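Local coordinates for protein 5,10-methylenetetrahydromethanopterin reductase (PDB 1EZW) that catalyses the reversible, coenzyme F420-dependent reduction of methylenetetrahydromethanopterin to methyltetrahydromethanopterin in the methanogenic pathway from carbon dioxide, at residues E32-C37 with I59-G64; I93-G98 with I171-G176. All blocks are in the same frame, centred on the assembly; numbering follows the deposited sequence.

Overall arrangement
Both contacts join neighbouring parallel strands of a single (beta/alpha)8 barrel, and both are largely buried. Interaction 1 pairs strands 33-36 and 60-63, linked by helix 45-54; interaction 2 pairs 93-95 with 173-176, which are separated by a much longer excursion of chain. Their chemistry differs with place. At its N-terminal end interaction 1 reaches solvent, and there a lysine and a tyrosine meet; interaction 2 relies on backbone bonds and apolar packing against helices. Their centres lie 11 Å apart, and they touch through the aromatic rings inside the barrel, where Trp35 and Tyr174 stack edge-to-face and Trp35 CH2 comes within 3.6 Å of Tyr174 CG. Neither contact involves another subunit.

Interaction 1: residues E32-C37 with I59-G64; sequences EYAWIC and IKLGPG
Lys60 lies side by side with Tyr33, both side chains leaving the sheet in the same direction. The lysine CE sits over one face of the phenol ring, 4.0 Å from its centroid, in a CH-pi contact. A bend at chi3 (-100°) puts it there, and NZ donates to Tyr33 OH at 3.1 Å. In the modelled conformer of Glu32 a water accepts from Lys60 NZ and donates to Glu32 OE1, a bridge made less certain by an alternate position. Trp35 also faces into the barrel but meets backbone: its CE3 is 3.5 Å from Pro63 O, which lies at the ring edge near its plane. A hydrogen bond to Gln321 holds the indole NE1. Two adjacent strands of the TIM barrel are joined here by a right-handed beta-alpha-beta crossover through helix 45-54. Their parallel ladder alternates from Lys60 N to Glu32 O, through Ala34 and Gly62, to Ile36 N; Gly64 N then closes on Ile36 O at 2.8 Å. The CA of Gly64 packs 3.8 Å from Trp35 CE3. On the sheet face turned to the helices, Ala34 CB meets Ile59 CD1 at 3.8 Å and, in one of two conformers, Leu61 CD1. Ile59 CG1, anti to the backbone N (chi1 -164°), lies beside Glu32 C and Tyr33 N, and the extended chi2 (168°) carries CD1 on to Ala34. Ile23 of helix 16-28 packs against all three.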
ATOM      1  N   GLU A  32      -5.551  12.847 -15.858  0.60 17.23           N
ATOM      2  CA  GLU A  32      -4.640  13.583 -14.990  0.60 17.93           C
ATOM      3  C   GLU A  32      -5.237  14.004 -13.646  0.60 16.80           C
ATOM      4  O   GLU A  32      -4.514  14.466 -12.756  0.60 18.14           O
ATOM      5  CB  GLU A  32      -4.082  14.795 -15.735  0.60 20.38           C
ATOM      6  CG  GLU A  32      -3.136  14.379 -16.874  0.60 22.29           C
ATOM      7  CD  GLU A  32      -2.651  15.563 -17.697  0.60 24.22           C
ATOM      8  OE1 GLU A  32      -1.832  16.353 -17.199  0.60 27.02           O
ATOM      9  OE2 GLU A  32      -3.112  15.706 -18.844  0.60 22.92           O
ATOM     10  N   TYR A  33      -6.545  13.870 -13.508  1.00 16.06           N
ATOM     11  CA  TYR A  33      -7.195  14.195 -12.232  1.00 16.55           C
ATOM     12  C   TYR A  33      -8.154  13.136 -11.787  1.00 15.98           C
ATOM     13  O   TYR A  33      -8.891  12.603 -12.603  1.00 16.75           O
ATOM     14  CB  TYR A  33      -8.036  15.482 -12.344  1.00 17.57           C
ATOM     15  CG  TYR A  33      -7.215  16.691 -12.680  1.00 17.75           C
ATOM     16  CD1 TYR A  33      -6.836  16.965 -14.003  1.00 18.88           C
ATOM     17  CD2 TYR A  33      -6.795  17.558 -11.677  1.00 19.41           C
ATOM     18  CE1 TYR A  33      -6.056  18.085 -14.310  1.00 18.50           C
ATOM     19  CE2 TYR A  33      -6.022  18.677 -11.960  1.00 20.14           C
ATOM     20  CZ  TYR A  33      -5.657  18.931 -13.295  1.00 21.52           C
ATOM     21  OH  TYR A  33      -4.842  20.007 -13.569  1.00 20.81           O
ATOM     22  N   ALA A  34      -8.203  12.872 -10.468  1.00 14.33           N
ATOM     23  CA  ALA A  34      -9.197  11.918  -9.941  1.00 13.69           C
ATOM     24  C   ALA A  34      -9.832  12.623  -8.727  1.00 14.78           C
ATOM     25  O   ALA A  34      -9.117  13.049  -7.784  1.00 16.53           O
ATOM     26  CB  ALA A  34      -8.511  10.572  -9.492  1.00 15.02           C
ATOM     27  N   TRP A  35     -11.148  12.725  -8.782  1.00 14.62           N
ATOM     28  CA  TRP A  35     -11.940  13.405  -7.771  1.00 15.79           C
ATOM     29  C   TRP A  35     -12.834  12.427  -7.058  1.00 18.24           C
ATOM     30  O   TRP A  35     -13.543  11.654  -7.690  1.00 17.74           O
ATOM     31  CB  TRP A  35     -12.840  14.460  -8.429  1.00 17.79           C
ATOM     32  CG  TRP A  35     -12.096  15.515  -9.219  1.00 17.07           C
ATOM     33  CD1 TRP A  35     -11.905  15.573 -10.592  1.00 16.48           C
ATOM     34  CD2 TRP A  35     -11.495  16.700  -8.686  1.00 16.98           C
ATOM     35  NE1 TRP A  35     -11.238  16.724 -10.923  1.00 17.98           N
ATOM     36  CE2 TRP A  35     -10.972  17.436  -9.775  1.00 17.04           C
ATOM     37  CE3 TRP A  35     -11.351  17.216  -7.385  1.00 15.68           C
ATOM     38  CZ2 TRP A  35     -10.309  18.676  -9.610  1.00 17.37           C
ATOM     39  CZ3 TRP A  35     -10.691  18.456  -7.224  1.00 16.65           C
ATOM     40  CH2 TRP A  35     -10.179  19.165  -8.337  1.00 19.66           C
ATOM     41  N   ILE A  36     -12.828  12.487  -5.730  1.00 17.74           N
ATOM     42  CA  ILE A  36     -13.662  11.569  -4.949  1.00 19.70           C
ATOM     43  C   ILE A  36     -14.620  12.414  -4.121  1.00 20.51           C
ATOM     44  O   ILE A  36     -14.196  13.293  -3.369  1.00 20.47           O
ATOM     45  CB  ILE A  36     -12.805  10.663  -4.020  1.00 20.43           C
ATOM     46  CG1 ILE A  36     -12.043   9.639  -4.882  1.00 21.72           C
ATOM     47  CG2 ILE A  36     -13.731   9.895  -3.050  1.00 21.88           C
ATOM     48  CD1 ILE A  36     -13.031   8.682  -5.609  1.00 22.67           C
ATOM     49  N   CYS A  37     -15.916  12.166  -4.277  0.60 20.37           N
ATOM     50  CA  CYS A  37     -16.943  12.924  -3.562  0.60 22.11           C
ATOM     51  C   CYS A  37     -16.856  12.756  -2.053  0.60 21.50           C
ATOM     52  O   CYS A  37     -16.337  11.756  -1.552  0.60 21.27           O
ATOM     53  CB  CYS A  37     -18.312  12.480  -4.043  0.60 25.64           C
ATOM     54  SG  CYS A  37     -18.335  12.432  -5.814  0.60 32.60           S
ATOM     55  N   ILE A  59      -1.439  10.403 -11.221  1.00 15.49           N
ATOM     56  CA  ILE A  59      -2.688  11.145 -11.280  1.00 16.66           C
ATOM     57  C   ILE A  59      -2.875  12.046 -10.050  1.00 17.51           C
ATOM     58  O   ILE A  59      -2.494  11.671  -8.935  1.00 16.99           O
ATOM     59  CB  ILE A  59      -3.872  10.156 -11.457  1.00 16.67           C
ATOM     60  CG1 ILE A  59      -5.124  10.893 -11.907  1.00 15.45           C
ATOM     61  CG2 ILE A  59      -4.114   9.389 -10.161  1.00 16.69           C
ATOM     62  CD1 ILE A  59      -6.222   9.879 -12.383  1.00 17.51           C
ATOM     63  N   LYS A  60      -3.429  13.242 -10.267  1.00 16.83           N
ATOM     64  CA  LYS A  60      -3.708  14.135  -9.129  1.00 16.13           C
ATOM     65  C   LYS A  60      -4.966  13.614  -8.456  1.00 16.74           C
ATOM     66  O   LYS A  60      -5.879  13.077  -9.104  1.00 17.19           O
ATOM     67  CB  LYS A  60      -3.811  15.576  -9.606  1.00 17.45           C
ATOM     68  CG  LYS A  60      -2.440  16.030 -10.133  1.00 21.05           C
ATOM     69  CD  LYS A  60      -2.434  17.465 -10.714  1.00 27.48           C
ATOM     70  CE  LYS A  60      -2.513  17.468 -12.215  1.00 30.72           C
ATOM     71  NZ  LYS A  60      -2.087  18.836 -12.719  1.00 34.79           N
ATOM     72  N   LEU A  61      -4.975  13.749  -7.121  0.60 16.49           N
ATOM     73  CA  LEU A  61      -5.996  13.181  -6.204  0.60 16.08           C
ATOM     74  C   LEU A  61      -6.605  14.169  -5.224  0.60 15.54           C
ATOM     75  O   LEU A  61      -5.861  14.886  -4.572  0.60 15.57           O
ATOM     76  CB  LEU A  61      -5.327  12.091  -5.288  0.60 15.93           C
ATOM     77  CG  LEU A  61      -5.264  10.557  -5.309  0.60 20.94           C
ATOM     78  CD1 LEU A  61      -5.778   9.984  -6.607  0.60 16.85           C
ATOM     79  CD2 LEU A  61      -3.809  10.110  -5.041  0.60 19.02           C
ATOM     80  N   GLY A  62      -7.924  14.224  -5.103  1.00 15.75           N
ATOM     81  CA  GLY A  62      -8.441  15.066  -4.027  1.00 16.02           C
ATOM     82  C   GLY A  62      -9.920  14.974  -3.908  1.00 15.15           C
ATOM     83  O   GLY A  62     -10.634  14.370  -4.753  1.00 14.94           O
ATOM     84  N   PRO A  63     -10.446  15.605  -2.847  1.00 16.16           N
ATOM     85  CA  PRO A  63     -11.877  15.595  -2.632  1.00 16.58           C
ATOM     86  C   PRO A  63     -12.570  16.439  -3.701  1.00 17.95           C
ATOM     87  O   PRO A  63     -12.119  17.543  -3.984  1.00 18.23           O
ATOM     88  CB  PRO A  63     -12.010  16.172  -1.216  1.00 16.34           C
ATOM     89  CG  PRO A  63     -10.846  17.100  -1.102  1.00 16.66           C
ATOM     90  CD  PRO A  63      -9.724  16.327  -1.776  1.00 16.46           C
ATOM     91  N   GLY A  64     -13.655  15.910  -4.270  1.00 18.00           N
ATOM     92  CA  GLY A  64     -14.410  16.633  -5.293  1.00 20.27           C
ATOM     93  C   GLY A  64     -15.879  16.337  -5.076  1.00 22.59           C
ATOM     94  O   GLY A  64     -16.444  15.459  -5.746  1.00 25.31           O
TER
HETATM   95  O   HOH W   1      -2.276  17.981 -15.170  1.00 38.82           O

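Interaction 2: residues I93-G98 with I171-G176; sequences IGMGPG and IPFYMG
Four backbone hydrogen bonds stitch Ile93-Met95 to Pro172-Gly176. Ile93 N donates to Pro172 O at 3.0 Å, and its own O receives Tyr174 N at 2.8 Å. Met95 repeats the pattern two residues on, its N bonded to Tyr174 O and its O accepting from Gly176 N. Weaker CA-H...O contacts run between the bonds, among them Met175 CA to Met95 O at 3.3 Å. The two are adjacent parallel strands of the TIM barrel, although some seventy residues, including helices 100-106 and 127-142, intervene between them in sequence. Apolar contacts occupy the helix-facing side. Phe173 has CG anti to its backbone N (chi1 -175°), and the end of its side chain comes nearer to strand 93-95, where the ring meets Ile93 and Met95 obliquely: CD1 lies 3.8 Å from Ile93 CG2, while CZ lies 3.8 Å from Met95 CB. Ile171 crosses Ile93 at about a right angle, its CG2 touching both CG1 and CD1 at 3.9 Å. Helix 127-142 packs on Ile93 and Phe173, and Ile80 of helix 73-86 on both isoleucines. Tyr174 projects to the barrel interior and pairs with Gly94 in the ladder. Its ring edge lies near Ile93 O, and its OH is hydrogen-bonded to Asp225.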
ATOM      1  N   ILE A  93      -7.546  20.260  -4.289  1.00 14.69           N
ATOM      2  CA  ILE A  93      -8.669  20.519  -3.392  1.00 15.45           C
ATOM      3  C   ILE A  93      -9.910  20.878  -4.225  1.00 17.83           C
ATOM      4  O   ILE A  93      -9.788  21.716  -5.124  1.00 18.47           O
ATOM      5  CB  ILE A  93      -8.380  21.767  -2.517  1.00 15.19           C
ATOM      6  CG1 ILE A  93      -7.168  21.522  -1.625  1.00 17.10           C
ATOM      7  CG2 ILE A  93      -9.643  22.122  -1.694  1.00 16.92           C
ATOM      8  CD1 ILE A  93      -6.573  22.830  -1.041  1.00 20.01           C
ATOM      9  N   GLY A  94     -11.051  20.240  -3.933  1.00 16.81           N
ATOM     10  CA  GLY A  94     -12.336  20.567  -4.553  1.00 17.77           C
ATOM     11  C   GLY A  94     -13.184  21.088  -3.388  1.00 19.00           C
ATOM     12  O   GLY A  94     -13.455  20.348  -2.466  1.00 19.00           O
ATOM     13  N   MET A  95     -13.621  22.354  -3.406  1.00 16.35           N
ATOM     14  CA  MET A  95     -14.372  22.883  -2.268  1.00 18.27           C
ATOM     15  C   MET A  95     -15.694  23.478  -2.751  1.00 20.07           C
ATOM     16  O   MET A  95     -15.712  24.230  -3.706  1.00 19.76           O
ATOM     17  CB  MET A  95     -13.523  23.992  -1.616  1.00 18.44           C
ATOM     18  CG  MET A  95     -14.179  24.665  -0.423  1.00 18.67           C
ATOM     19  SD  MET A  95     -14.418  23.562   0.990  1.00 20.20           S
ATOM     20  CE  MET A  95     -12.731  23.200   1.398  1.00 21.05           C
ATOM     21  N   GLY A  96     -16.778  23.115  -2.107  1.00 18.97           N
ATOM     22  CA  GLY A  96     -18.089  23.646  -2.459  1.00 19.35           C
ATOM     23  C   GLY A  96     -18.844  24.024  -1.206  1.00 20.47           C
ATOM     24  O   GLY A  96     -18.322  23.946  -0.104  1.00 20.55           O
ATOM     25  N   PRO A  97     -20.103  24.417  -1.336  1.00 20.86           N
ATOM     26  CA  PRO A  97     -20.945  24.830  -0.211  1.00 21.63           C
ATOM     27  C   PRO A  97     -21.756  23.770   0.486  1.00 23.31           C
ATOM     28  O   PRO A  97     -22.624  24.096   1.298  1.00 25.09           O
ATOM     29  CB  PRO A  97     -21.851  25.861  -0.870  1.00 22.70           C
ATOM     30  CG  PRO A  97     -22.211  25.133  -2.156  1.00 22.97           C
ATOM     31  CD  PRO A  97     -20.815  24.574  -2.624  1.00 21.10           C
ATOM     32  N   GLY A  98     -21.483  22.499   0.208  1.00 23.38           N
ATOM     33  CA  GLY A  98     -22.308  21.448   0.777  1.00 23.98           C
ATOM     34  C   GLY A  98     -23.357  21.121  -0.292  1.00 25.72           C
ATOM     35  O   GLY A  98     -23.307  21.676  -1.387  1.00 27.23           O
ATOM     36  N   ILE A 171      -0.584  23.597  -4.168  1.00 19.16           N
ATOM     37  CA  ILE A 171      -1.749  22.704  -4.304  1.00 17.38           C
ATOM     38  C   ILE A 171      -2.878  23.498  -4.937  1.00 18.67           C
ATOM     39  O   ILE A 171      -3.208  24.595  -4.479  1.00 18.83           O
ATOM     40  CB  ILE A 171      -2.229  22.178  -2.911  1.00 17.04           C
ATOM     41  CG1 ILE A 171      -1.133  21.290  -2.336  1.00 17.88           C
ATOM     42  CG2 ILE A 171      -3.544  21.385  -3.062  1.00 19.63           C
ATOM     43  CD1 ILE A 171      -1.505  20.662  -0.953  1.00 17.20           C
ATOM     44  N   PRO A 172      -3.469  22.984  -6.023  1.00 18.62           N
ATOM     45  CA  PRO A 172      -4.564  23.702  -6.691  1.00 19.96           C
ATOM     46  C   PRO A 172      -5.844  23.750  -5.902  1.00 20.88           C
ATOM     47  O   PRO A 172      -6.238  22.774  -5.277  1.00 19.03           O
ATOM     48  CB  PRO A 172      -4.774  22.936  -7.995  1.00 21.72           C
ATOM     49  CG  PRO A 172      -3.548  22.091  -8.174  1.00 23.54           C
ATOM     50  CD  PRO A 172      -3.135  21.737  -6.729  1.00 20.68           C
ATOM     51  N   PHE A 173      -6.515  24.902  -5.957  1.00 17.69           N
ATOM     52  CA  PHE A 173      -7.766  25.082  -5.274  1.00 18.90           C
ATOM     53  C   PHE A 173      -8.885  25.185  -6.291  1.00 19.86           C
ATOM     54  O   PHE A 173      -8.953  26.154  -7.048  1.00 20.57           O
ATOM     55  CB  PHE A 173      -7.743  26.390  -4.447  1.00 18.13           C
ATOM     56  CG  PHE A 173      -8.969  26.599  -3.607  1.00 19.97           C
ATOM     57  CD1 PHE A 173      -9.189  25.846  -2.434  1.00 17.40           C
ATOM     58  CD2 PHE A 173      -9.914  27.565  -3.966  1.00 20.18           C
ATOM     59  CE1 PHE A 173     -10.313  26.050  -1.639  1.00 19.91           C
ATOM     60  CE2 PHE A 173     -11.050  27.772  -3.170  1.00 19.62           C
ATOM     61  CZ  PHE A 173     -11.262  27.029  -2.011  1.00 20.39           C
ATOM     62  N   TYR A 174      -9.749  24.184  -6.342  1.00 17.50           N
ATOM     63  CA  TYR A 174     -10.888  24.224  -7.260  1.00 18.26           C
ATOM     64  C   TYR A 174     -12.165  24.470  -6.477  1.00 19.56           C
ATOM     65  O   TYR A 174     -12.369  23.906  -5.409  1.00 17.63           O
ATOM     66  CB  TYR A 174     -11.041  22.859  -7.988  1.00 18.35           C
ATOM     67  CG  TYR A 174     -10.067  22.630  -9.110  1.00 15.68           C
ATOM     68  CD1 TYR A 174      -8.691  22.532  -8.882  1.00 18.52           C
ATOM     69  CD2 TYR A 174     -10.526  22.509 -10.425  1.00 17.19           C
ATOM     70  CE1 TYR A 174      -7.793  22.321  -9.925  1.00 20.60           C
ATOM     71  CE2 TYR A 174      -9.638  22.303 -11.496  1.00 17.63           C
ATOM     72  CZ  TYR A 174      -8.266  22.210 -11.236  1.00 19.02           C
ATOM     73  OH  TYR A 174      -7.317  22.030 -12.202  1.00 20.55           O
ATOM     74  N   MET A 175     -13.054  25.312  -6.997  1.00 17.44           N
ATOM     75  CA  MET A 175     -14.303  25.559  -6.330  1.00 19.23           C
ATOM     76  C   MET A 175     -15.500  25.027  -7.087  1.00 21.42           C
ATOM     77  O   MET A 175     -15.599  25.233  -8.296  1.00 21.66           O
ATOM     78  CB  MET A 175     -14.518  27.064  -6.208  1.00 21.58           C
ATOM     79  CG  MET A 175     -14.009  27.640  -4.977  1.00 24.19           C
ATOM     80  SD  MET A 175     -14.562  29.416  -4.961  1.00 25.62           S
ATOM     81  CE  MET A 175     -15.972  29.424  -4.899  1.00 17.40           C
ATOM     82  N   GLY A 176     -16.416  24.378  -6.394  1.00 20.79           N
ATOM     83  CA  GLY A 176     -17.630  23.950  -7.057  1.00 22.03           C
ATOM     84  C   GLY A 176     -18.460  25.226  -7.273  1.00 23.20           C
ATOM     85  O   GLY A 176     -18.476  26.111  -6.415  1.00 23.87           O
TER